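Local coordinates for protein putative S-adenosyl-L-methionine-dependent Methyltransferase (Methanococcus maripaludis, PDB 3DLC) that binds S-adenosylmethionine and probably transfers its methyl group to a substrate not yet established, as a class I methyltransferase, at residues P27-I32 with P54-I59; N16-S21 with L83-D88; E34-R39 with K143-G148; E199-L202 with F207-I210. All coordinates share one frame; numbering follows the deposited sequence.

Contact 1 of 4, residues P27-I32 with P54-I59; sequences PIYPII and PGALSI. With SAM (S-adenosylmethionine), chain C.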
# COMPACT_ATOMS: atom_id res chain seq x y z
N PRO A 27 -0.62 -9.31 -12.53
CA PRO A 27 -1.91 -8.80 -13.00
C PRO A 27 -2.72 -8.00 -11.99
O PRO A 27 -3.61 -7.23 -12.38
CB PRO A 27 -2.68 -10.06 -13.37
CG PRO A 27 -1.95 -11.15 -12.96
CD PRO A 27 -0.56 -10.78 -12.59
N ILE A 28 -2.40 -8.15 -10.71
CA ILE A 28 -3.23 -7.47 -9.71
C ILE A 28 -3.01 -5.97 -9.72
O ILE A 28 -3.93 -5.21 -9.37
CB ILE A 28 -3.03 -8.01 -8.29
CG1 ILE A 28 -1.75 -7.52 -7.62
CG2 ILE A 28 -3.15 -9.55 -8.29
CD1 ILE A 28 -1.45 -8.18 -6.31
N TYR A 29 -1.82 -5.52 -10.11
CA TYR A 29 -1.51 -4.10 -9.92
C TYR A 29 -2.35 -3.19 -10.86
O TYR A 29 -2.90 -2.21 -10.38
CB TYR A 29 -0.00 -3.85 -10.00
CG TYR A 29 0.74 -4.64 -8.96
CD1 TYR A 29 0.77 -4.23 -7.65
CD2 TYR A 29 1.42 -5.80 -9.29
CE1 TYR A 29 1.43 -4.97 -6.67
CE2 TYR A 29 2.09 -6.54 -8.33
CZ TYR A 29 2.11 -6.12 -7.04
OH TYR A 29 2.81 -6.87 -6.11
N PRO A 30 -2.45 -3.52 -12.15
CA PRO A 30 -3.34 -2.71 -12.98
C PRO A 30 -4.79 -2.76 -12.53
O PRO A 30 -5.52 -1.79 -12.69
CB PRO A 30 -3.14 -3.25 -14.39
CG PRO A 30 -2.32 -4.44 -14.25
CD PRO A 30 -1.66 -4.47 -12.94
N ILE A 31 -5.24 -3.90 -12.02
CA ILE A 31 -6.63 -4.03 -11.56
C ILE A 31 -6.86 -3.15 -10.32
O ILE A 31 -7.86 -2.45 -10.23
CB ILE A 31 -7.00 -5.51 -11.27
CG1 ILE A 31 -6.98 -6.33 -12.57
CG2 ILE A 31 -8.34 -5.64 -10.55
CD1 ILE A 31 -8.04 -5.93 -13.58
N ILE A 32 -5.94 -3.21 -9.37
CA ILE A 32 -6.08 -2.40 -8.17
C ILE A 32 -6.03 -0.93 -8.55
O ILE A 32 -6.81 -0.11 -8.04
CB ILE A 32 -5.03 -2.77 -7.13
CG1 ILE A 32 -5.29 -4.20 -6.60
CG2 ILE A 32 -5.04 -1.77 -5.98
CD1 ILE A 32 -4.16 -4.79 -5.75
N PRO A 54 8.84 -3.10 -4.34
CA PRO A 54 9.46 -3.02 -5.66
C PRO A 54 8.81 -2.02 -6.62
O PRO A 54 9.32 -1.81 -7.71
CB PRO A 54 9.32 -4.44 -6.21
CG PRO A 54 9.13 -5.32 -5.02
CD PRO A 54 8.35 -4.46 -4.05
N GLY A 55 7.69 -1.40 -6.20
CA GLY A 55 7.09 -0.31 -6.93
C GLY A 55 5.95 -0.63 -7.86
O GLY A 55 5.51 0.25 -8.59
N ALA A 56 5.46 -1.86 -7.86
CA ALA A 56 4.51 -2.26 -8.89
C ALA A 56 3.19 -1.51 -8.82
O ALA A 56 2.58 -1.29 -9.86
CB ALA A 56 4.28 -3.77 -8.91
N LEU A 57 2.71 -1.15 -7.64
CA LEU A 57 1.43 -0.41 -7.58
C LEU A 57 1.62 1.01 -8.11
O LEU A 57 0.79 1.53 -8.84
CB LEU A 57 0.82 -0.40 -6.17
CG LEU A 57 -0.55 0.26 -6.03
CD1 LEU A 57 -1.60 -0.37 -6.98
CD2 LEU A 57 -0.98 0.21 -4.57
N SER A 58 2.73 1.63 -7.76
CA SER A 58 3.05 2.96 -8.26
C SER A 58 3.17 2.96 -9.79
O SER A 58 2.70 3.87 -10.48
CB SER A 58 4.32 3.51 -7.63
OG SER A 58 4.15 3.89 -6.28
N ILE A 59 3.88 1.97 -10.31
CA ILE A 59 4.05 1.83 -11.76
C ILE A 59 2.67 1.66 -12.45
O ILE A 59 2.38 2.35 -13.44
CB ILE A 59 5.03 0.69 -12.11
CG1 ILE A 59 6.47 1.10 -11.68
CG2 ILE A 59 4.91 0.31 -13.56
CD1 ILE A 59 7.47 -0.05 -11.73
N SAM C . 3.33 -2.54 -1.97
CA SAM C . 4.17 -3.58 -2.61
C SAM C . 3.31 -4.54 -3.38
O SAM C . 2.11 -4.60 -3.13
OXT SAM C . 3.85 -5.28 -4.20
CB SAM C . 5.04 -4.28 -1.58
CG SAM C . 4.30 -5.05 -0.53
SD SAM C . 5.49 -5.80 0.61
CE SAM C . 4.47 -7.18 1.03
C5' SAM C . 5.42 -4.71 2.12
C4' SAM C . 6.30 -3.43 2.16
O4' SAM C . 6.06 -2.46 3.22
C3' SAM C . 7.83 -3.72 2.12
O3' SAM C . 8.35 -3.15 0.96
C2' SAM C . 8.34 -3.04 3.39
O2' SAM C . 9.68 -2.61 3.39
C1' SAM C . 7.32 -1.91 3.60
N9 SAM C . 7.20 -1.45 4.99
C8 SAM C . 6.93 -2.23 6.09
N7 SAM C . 6.80 -1.47 7.20
C5 SAM C . 7.02 -0.18 6.80
C6 SAM C . 7.06 1.04 7.50
N6 SAM C . 6.93 1.16 8.83
N1 SAM C . 7.25 2.16 6.77
C2 SAM C . 7.44 2.10 5.40
N3 SAM C . 7.48 0.94 4.70
C4 SAM C . 7.24 -0.15 5.42
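The methyl of A56 sits squarely over the ring of Y29: its CB lies 3.4 Å from the Y29 ring centroid and only 6° off the ring normal, a CH-pi contact. I28 CG1 of the same helix covers the opposite face, so the ring is sandwiched between two aliphatic groups. With CG beside the backbone N (chi1 -59°), Y29 reaches across to the start of helix 56-64.

Apolar packing continues on the L57 side. L57 CB lies 4.1 Å from Y29 CD1, and farther along the side chain L57 CD1 meets I32 CG2 at 3.8 Å, the two aliphatic chains crossing at about a right angle. R118 of strand 112-118 touches both Y29 and I32.

The polar interaction belongs to the cofactor. Y29 OH donates a 2.7 Å hydrogen bond to the carboxylate OXT of S-adenosylmethionine, while the ligand's other carboxylate oxygen lies in plane at the ring edge. A phenylalanine here would probably leave the carboxylate OXT without its hydroxyl donor.

Helix 56-64 follows the glycine-rich turn of the Rossmann-like methyltransferase fold, with G55 as N-cap. The greasy sandwich thus aims a single hydroxyl at the methionine end of the cofactor.

Contact 2 of 4, residues N16-S21 with L83-D88; sequences NMDEIS and LKNIAD. With SAM (S-adenosylmethionine), chain C.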
# COMPACT_ATOMS: atom_id res chain seq x y z
N ASN A 16 12.80 -11.50 -3.51
CA ASN A 16 11.63 -12.40 -3.56
C ASN A 16 10.35 -11.64 -3.87
O ASN A 16 9.54 -12.08 -4.68
CB ASN A 16 11.46 -13.12 -2.25
CG ASN A 16 12.52 -14.14 -2.00
OD1 ASN A 16 13.29 -14.48 -2.89
ND2 ASN A 16 12.55 -14.65 -0.79
N MSE A 17 10.17 -10.49 -3.21
CA MSE A 17 9.01 -9.68 -3.45
C MSE A 17 8.98 -9.18 -4.90
O MSE A 17 7.93 -9.19 -5.56
CB MSE A 17 8.97 -8.51 -2.48
CG MSE A 17 7.68 -7.66 -2.55
SE MSE A 17 6.07 -8.55 -1.94
CE MSE A 17 5.12 -8.64 -3.63
N ASP A 18 10.13 -8.75 -5.40
CA ASP A 18 10.23 -8.27 -6.76
C ASP A 18 9.86 -9.39 -7.74
O ASP A 18 9.10 -9.18 -8.70
CB ASP A 18 11.66 -7.80 -7.03
CG ASP A 18 11.82 -7.16 -8.39
OD1 ASP A 18 11.00 -6.30 -8.77
OD2 ASP A 18 12.81 -7.49 -9.08
N GLU A 19 10.41 -10.57 -7.52
CA GLU A 19 10.13 -11.70 -8.42
C GLU A 19 8.66 -12.04 -8.47
O GLU A 19 8.10 -12.29 -9.53
CB GLU A 19 10.98 -12.91 -8.02
CG GLU A 19 12.45 -12.68 -8.38
CD GLU A 19 13.39 -13.80 -7.96
OE1 GLU A 19 12.94 -14.79 -7.33
OE2 GLU A 19 14.62 -13.65 -8.24
N ILE A 20 8.02 -12.06 -7.31
CA ILE A 20 6.58 -12.36 -7.23
C ILE A 20 5.76 -11.24 -7.89
O ILE A 20 4.82 -11.49 -8.65
CB ILE A 20 6.16 -12.64 -5.80
CG1 ILE A 20 6.70 -14.01 -5.37
CG2 ILE A 20 4.61 -12.60 -5.66
CD1 ILE A 20 6.01 -15.22 -6.03
N SER A 21 6.14 -9.99 -7.62
CA SER A 21 5.50 -8.81 -8.16
C SER A 21 5.47 -8.82 -9.71
O SER A 21 4.56 -8.33 -10.36
CB SER A 21 6.27 -7.57 -7.65
OG SER A 21 5.80 -6.40 -8.25
N LEU A 83 13.93 1.63 -7.71
CA LEU A 83 14.57 2.61 -8.58
C LEU A 83 14.88 2.00 -9.95
O LEU A 83 14.65 2.62 -10.99
CB LEU A 83 15.86 3.16 -7.93
CG LEU A 83 15.67 4.12 -6.75
CD1 LEU A 83 16.92 4.26 -5.88
CD2 LEU A 83 15.21 5.49 -7.23
N LYS A 84 15.40 0.79 -9.94
CA LYS A 84 15.72 0.08 -11.16
C LYS A 84 14.42 -0.19 -11.93
O LYS A 84 14.36 -0.00 -13.15
CB LYS A 84 16.43 -1.25 -10.90
CG LYS A 84 16.74 -2.01 -12.17
CD LYS A 84 17.39 -3.37 -11.92
CE LYS A 84 17.80 -4.04 -13.25
NZ LYS A 84 16.64 -4.50 -14.10
N ASN A 85 13.38 -0.66 -11.24
CA ASN A 85 12.12 -0.96 -11.92
C ASN A 85 11.48 0.25 -12.58
O ASN A 85 10.98 0.18 -13.71
CB ASN A 85 11.12 -1.61 -10.95
CG ASN A 85 11.50 -3.03 -10.57
OD1 ASN A 85 12.27 -3.68 -11.30
ND2 ASN A 85 10.97 -3.53 -9.46
N ILE A 86 11.50 1.38 -11.88
CA ILE A 86 10.93 2.62 -12.37
C ILE A 86 11.69 3.10 -13.60
O ILE A 86 11.11 3.54 -14.60
CB ILE A 86 10.86 3.64 -11.23
CG1 ILE A 86 9.83 3.20 -10.21
CG2 ILE A 86 10.45 4.99 -11.75
CD1 ILE A 86 10.01 3.82 -8.89
N ALA A 87 13.01 3.00 -13.51
CA ALA A 87 13.87 3.41 -14.63
C ALA A 87 13.63 2.50 -15.86
O ALA A 87 13.52 2.96 -17.01
CB ALA A 87 15.33 3.39 -14.23
N ASP A 88 13.57 1.20 -15.62
CA ASP A 88 13.36 0.24 -16.70
C ASP A 88 12.04 0.52 -17.40
O ASP A 88 11.91 0.32 -18.60
CB ASP A 88 13.31 -1.18 -16.17
CG ASP A 88 14.65 -1.76 -15.77
OD1 ASP A 88 15.69 -1.19 -16.09
OD2 ASP A 88 14.66 -2.83 -15.12
N SAM C . 3.33 -2.54 -1.97
CA SAM C . 4.17 -3.58 -2.61
C SAM C . 3.31 -4.54 -3.38
O SAM C . 2.11 -4.60 -3.13
OXT SAM C . 3.85 -5.28 -4.20
CB SAM C . 5.04 -4.28 -1.58
CG SAM C . 4.30 -5.05 -0.53
SD SAM C . 5.49 -5.80 0.61
CE SAM C . 4.47 -7.18 1.03
C5' SAM C . 5.42 -4.71 2.12
C4' SAM C . 6.30 -3.43 2.16
O4' SAM C . 6.06 -2.46 3.22
C3' SAM C . 7.83 -3.72 2.12
O3' SAM C . 8.35 -3.15 0.96
C2' SAM C . 8.34 -3.04 3.39
O2' SAM C . 9.68 -2.61 3.39
C1' SAM C . 7.32 -1.91 3.60
N9 SAM C . 7.20 -1.45 4.99
C8 SAM C . 6.93 -2.23 6.09
N7 SAM C . 6.80 -1.47 7.20
C5 SAM C . 7.02 -0.18 6.80
C6 SAM C . 7.06 1.04 7.50
N6 SAM C . 6.93 1.16 8.83
N1 SAM C . 7.25 2.16 6.77
C2 SAM C . 7.44 2.10 5.40
N3 SAM C . 7.48 0.94 4.70
C4 SAM C . 7.24 -0.15 5.42
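N85 reaches its amide over to D18 from the facing helix, and ND2 donates to D18 OD1 across 2.9 Å with an N-H...O angle of 162°. The acceptor lies nearly in the amide plane of N85, whereas the donor approaches from above the carboxylate, 35° out of its plane. The carboxylate and amide planes are turned modestly against each other, and the two side chains come from opposite directions. D18 gets there with CG trans to its backbone N (chi1 -175°), N85 with CG turned beside its own N.

Each group has further partners. K22, one turn on from D18, forms a salt bridge with D18 OD2 and donates to N85 OD1, so that its ammonium ties both side chains together and probably offsets the charge of the aspartate. N85 ND2 also donates to P54 O, in the loop leading to helix 56-64. In this way helix 11-22, at the N-terminal end of the chain, is fastened against helix 76-88 of the Rossmann-like methyltransferase domain, with the backbones well separated: the CA atoms of D18 and N85 are 9.1 Å apart. A leucine in place of N85 would probably strand P54 O and D18 OD1 without this donor and cost K22 one of its acceptors.

From the same helical turn as D18, the selenomethionine M17 folds toward the cofactor. Its SE lies 3.6 Å from the S-adenosylmethionine methyl CE and 3.8 Å from the sulfonium SD. On the outer side of helix 76-88, K84 NZ makes a 2.8 Å salt bridge with D88 OD2, which uses its syn lone pair.

Contact 3 of 4, residues E34-R39 with K143-G148; sequences ENIINR and KTYIGG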
# COMPACT_ATOMS: atom_id res chain seq x y z
N GLU A 34 -6.89 0.45 -11.35
CA GLU A 34 -8.15 0.75 -12.00
C GLU A 34 -9.26 0.87 -10.97
O GLU A 34 -10.11 1.77 -11.05
CB GLU A 34 -8.46 -0.35 -13.01
CG GLU A 34 -9.78 -0.23 -13.69
CD GLU A 34 -10.00 -1.29 -14.74
OE1 GLU A 34 -9.80 -2.48 -14.49
OE2 GLU A 34 -10.34 -0.90 -15.84
N ASN A 35 -9.27 -0.01 -9.98
CA ASN A 35 -10.27 0.05 -8.92
C ASN A 35 -10.20 1.40 -8.20
O ASN A 35 -11.24 2.01 -7.91
CB ASN A 35 -10.09 -1.07 -7.89
CG ASN A 35 -10.46 -2.43 -8.41
OD1 ASN A 35 -11.15 -2.54 -9.43
ND2 ASN A 35 -10.05 -3.47 -7.69
N ILE A 36 -8.98 1.87 -7.92
CA ILE A 36 -8.78 3.11 -7.19
C ILE A 36 -9.24 4.30 -8.04
O ILE A 36 -9.95 5.21 -7.55
CB ILE A 36 -7.29 3.26 -6.80
CG1 ILE A 36 -6.92 2.20 -5.75
CG2 ILE A 36 -6.99 4.69 -6.32
CD1 ILE A 36 -5.40 2.00 -5.63
N ILE A 37 -8.86 4.31 -9.30
CA ILE A 37 -9.28 5.38 -10.22
C ILE A 37 -10.79 5.42 -10.32
O ILE A 37 -11.41 6.49 -10.26
CB ILE A 37 -8.59 5.20 -11.60
CG1 ILE A 37 -7.10 5.50 -11.44
CG2 ILE A 37 -9.28 6.07 -12.67
CD1 ILE A 37 -6.23 5.07 -12.60
N ASN A 38 -11.39 4.25 -10.49
CA ASN A 38 -12.84 4.18 -10.66
C ASN A 38 -13.57 4.57 -9.39
O ASN A 38 -14.64 5.19 -9.45
CB ASN A 38 -13.28 2.78 -11.06
CG ASN A 38 -12.92 2.44 -12.49
OD1 ASN A 38 -12.51 3.31 -13.26
ND2 ASN A 38 -13.01 1.16 -12.84
N ARG A 39 -13.02 4.22 -8.23
CA ARG A 39 -13.73 4.47 -7.00
C ARG A 39 -13.81 5.96 -6.64
O ARG A 39 -14.84 6.43 -6.18
CB ARG A 39 -13.11 3.62 -5.90
CG ARG A 39 -13.99 3.51 -4.72
CD ARG A 39 -13.49 2.51 -3.69
NE ARG A 39 -14.38 2.54 -2.56
CZ ARG A 39 -15.06 1.52 -2.04
NH1 ARG A 39 -14.84 0.25 -2.37
NH2 ARG A 39 -15.91 1.77 -1.08
N LYS A 143 -8.34 11.25 -0.20
CA LYS A 143 -8.79 9.88 0.05
C LYS A 143 -7.62 8.94 0.28
O LYS A 143 -6.53 9.17 -0.24
CB LYS A 143 -9.59 9.34 -1.16
CG LYS A 143 -10.81 10.14 -1.58
CD LYS A 143 -11.95 9.99 -0.61
CE LYS A 143 -13.17 10.76 -1.07
NZ LYS A 143 -14.30 10.57 -0.17
N THR A 144 -7.88 7.87 1.02
CA THR A 144 -6.91 6.78 1.16
C THR A 144 -7.48 5.47 0.65
O THR A 144 -8.69 5.28 0.54
CB THR A 144 -6.41 6.57 2.62
OG1 THR A 144 -7.39 5.89 3.42
CG2 THR A 144 -6.07 7.87 3.30
N TYR A 145 -6.57 4.53 0.38
CA TYR A 145 -6.93 3.16 -0.02
C TYR A 145 -5.76 2.30 0.46
O TYR A 145 -4.79 2.07 -0.25
CB TYR A 145 -7.13 3.10 -1.52
CG TYR A 145 -7.85 1.87 -2.04
CD1 TYR A 145 -9.23 1.78 -2.04
CD2 TYR A 145 -7.15 0.82 -2.61
CE1 TYR A 145 -9.88 0.71 -2.59
CE2 TYR A 145 -7.81 -0.25 -3.17
CZ TYR A 145 -9.17 -0.31 -3.15
OH TYR A 145 -9.78 -1.39 -3.73
N ILE A 146 -5.88 1.88 1.73
CA ILE A 146 -4.76 1.26 2.48
C ILE A 146 -5.18 -0.10 2.97
O ILE A 146 -6.14 -0.25 3.73
CB ILE A 146 -4.37 2.17 3.67
CG1 ILE A 146 -3.81 3.50 3.15
CG2 ILE A 146 -3.42 1.45 4.62
CD1 ILE A 146 -3.75 4.58 4.19
N GLY A 147 -4.47 -1.14 2.52
CA GLY A 147 -4.91 -2.48 2.89
C GLY A 147 -4.16 -3.52 2.12
O GLY A 147 -2.93 -3.43 1.98
N GLY A 148 -4.89 -4.49 1.60
CA GLY A 148 -4.28 -5.55 0.80
C GLY A 148 -5.29 -6.34 0.04
O GLY A 148 -6.47 -6.22 0.28
O HOH W 1 -8.63 -3.50 -5.11
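The ring of Y145 carries I36 on one face: CG1 stands 3.4 Å above the ring plane, displaced toward the rim over CD2 and CE2. The CH-pi geometry is correspondingly off-centre, with I36 CG1 3.8 Å from the Y145 ring centroid and 26° from its normal. I36 CD1 follows the same side of the ring, 3.7 Å from Y145 CD2. The opposite face of the Y145 ring is covered by W208, from the next strand of the sheet, in a ring stack. At the phenol edge a water lies in the ring plane, 2.8 Å from Y145 OH.

The same water accepts a hydrogen bond from N35 ND2 at 2.9 Å, making a bridge from the helix to the tyrosine hydroxyl. The N35 amide has a second acceptor in G151 O. Near the outer rim the extended R39 side chain runs at about a right angle to Y145, bringing CD to 4.2 Å from Y145 CE1; its guanidinium is near E199 and E205, in ion pairs that are long and weak.

Helix 28-40 here lies on one face of the central mixed sheet, running roughly antiparallel to strand 143-146, with the two axes 10.4 Å apart and their directions at 153°. Y145 spans that gap because CG is anti to the backbone N (chi1 -165°), carrying the ring out from the strand to the helix. I36 also touches L114 and V116 on the adjacent parallel strand, while T144 and I146 direct their side chains to the other face, against helix 127-137.

Contact 4 of 4, residues E199-L202 with F207-I210; sequences EIIL and FWII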
# COMPACT_ATOMS: atom_id res chain seq x y z
N GLU A 199 -14.56 4.78 5.46
CA GLU A 199 -15.10 3.47 5.19
C GLU A 199 -13.97 2.46 5.36
O GLU A 199 -12.84 2.74 4.97
CB GLU A 199 -15.55 3.34 3.72
CG GLU A 199 -16.59 4.30 3.24
CD GLU A 199 -16.61 4.38 1.73
OE1 GLU A 199 -15.56 4.81 1.18
OE2 GLU A 199 -17.61 3.99 1.12
N ILE A 200 -14.26 1.30 5.92
CA ILE A 200 -13.31 0.17 5.92
C ILE A 200 -14.07 -0.93 5.24
O ILE A 200 -15.14 -1.31 5.70
CB ILE A 200 -12.81 -0.22 7.30
CG1 ILE A 200 -12.12 0.96 7.98
CG2 ILE A 200 -11.86 -1.38 7.19
CD1 ILE A 200 -11.68 0.69 9.42
N ILE A 201 -13.53 -1.43 4.14
CA ILE A 201 -14.22 -2.41 3.29
C ILE A 201 -13.51 -3.75 3.26
O ILE A 201 -12.28 -3.84 3.41
CB ILE A 201 -14.36 -1.94 1.81
CG1 ILE A 201 -13.02 -1.81 1.12
CG2 ILE A 201 -15.16 -0.61 1.70
CD1 ILE A 201 -13.19 -1.52 -0.35
N LEU A 202 -14.30 -4.78 3.03
CA LEU A 202 -13.80 -6.13 2.88
C LEU A 202 -14.67 -6.82 1.85
O LEU A 202 -15.86 -6.93 2.02
CB LEU A 202 -13.82 -6.85 4.22
CG LEU A 202 -13.44 -8.31 4.23
CD1 LEU A 202 -12.00 -8.52 3.84
CD2 LEU A 202 -13.75 -8.89 5.63
N PHE A 207 -9.13 -6.07 1.41
CA PHE A 207 -9.40 -5.33 2.66
C PHE A 207 -8.79 -3.95 2.46
O PHE A 207 -7.59 -3.85 2.20
CB PHE A 207 -8.72 -6.03 3.84
CG PHE A 207 -8.61 -5.14 5.07
CD1 PHE A 207 -9.70 -4.93 5.90
CD2 PHE A 207 -7.46 -4.49 5.37
CE1 PHE A 207 -9.59 -4.10 6.99
CE2 PHE A 207 -7.35 -3.65 6.49
CZ PHE A 207 -8.41 -3.47 7.27
N TRP A 208 -9.58 -2.88 2.61
CA TRP A 208 -9.07 -1.53 2.34
C TRP A 208 -9.68 -0.51 3.29
O TRP A 208 -10.89 -0.49 3.51
CB TRP A 208 -9.33 -1.12 0.89
CG TRP A 208 -8.77 -2.11 -0.10
CD1 TRP A 208 -9.42 -3.15 -0.68
CD2 TRP A 208 -7.42 -2.19 -0.55
NE1 TRP A 208 -8.57 -3.85 -1.49
CE2 TRP A 208 -7.33 -3.28 -1.42
CE3 TRP A 208 -6.28 -1.43 -0.30
CZ2 TRP A 208 -6.13 -3.63 -2.07
CZ3 TRP A 208 -5.08 -1.77 -0.96
CH2 TRP A 208 -5.04 -2.85 -1.82
N ILE A 209 -8.81 0.36 3.80
CA ILE A 209 -9.14 1.46 4.69
C ILE A 209 -9.19 2.73 3.86
O ILE A 209 -8.19 3.12 3.26
CB ILE A 209 -8.09 1.56 5.80
CG1 ILE A 209 -8.03 0.28 6.65
CG2 ILE A 209 -8.33 2.80 6.66
CD1 ILE A 209 -6.73 0.12 7.45
N ILE A 210 -10.36 3.36 3.87
CA ILE A 210 -10.65 4.51 3.01
C ILE A 210 -11.08 5.71 3.85
O ILE A 210 -12.26 5.90 4.20
CB ILE A 210 -11.76 4.15 2.00
CG1 ILE A 210 -11.35 2.92 1.18
CG2 ILE A 210 -12.08 5.33 1.08
CD1 ILE A 210 -12.42 2.34 0.28
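E199 and I210 exchange a pair of backbone hydrogen bonds, E199 N to I210 O at 2.9 Å and I210 N to E199 O at 2.8 Å. I201 and W208 repeat the pattern, with I201 N to W208 O at 2.9 Å and W208 N to I201 O at 3.0 Å. Between and beyond them come the non-hydrogen-bonded pairs I200-I209 and L202-F207.

Side chains divide between the two faces. On one, I200 CG2 packs 3.5 Å from F207 CE1, the two side chains lying side by side and pointing the same way, while L202 CD1 rests on F207 CB. On the other, I201 has CG1 between its backbone N and carbonyl carbon (chi1 65°), which sets I201 CG1 3.8 Å from W208 CB and lets CD1 continue to I210 CD1 at 4.0 Å.

Outside this shell, helix 180-193 backs F207 and I209, and R39 of helix 28-40 touches I201 and I210. W208 NE1 donates to E205 O, while F207 and I209 are hydrogen-bonded through their backbones to strand 142-148.

This is a beta hairpin completing the sheet in the 3-2-1-4-5-7-6 order of class I S-adenosylmethionine-dependent methyltransferases.

Overall arrangement
Contact 1 is the buried one, apolar and built round a tyrosine that serves the cofactor; contact 2, closer to the surface, depends on polar side chains. They meet through P54 and A56, and both touch S-adenosylmethionine. Helix 28-40 is shared by contacts 1 and 3: its beginning faces the ligand, its later turns cover the sheet. Contacts 3 and 4 join along neighbouring strands 142-148 and 206-211, but contact 3 is side-chain packing with a water bridge, whereas contact 4 rests on backbone pairing. Both are partly buried. Contacts 2 and 4 lie on opposite sides of the chain's centre, their own centres about 27 Å apart.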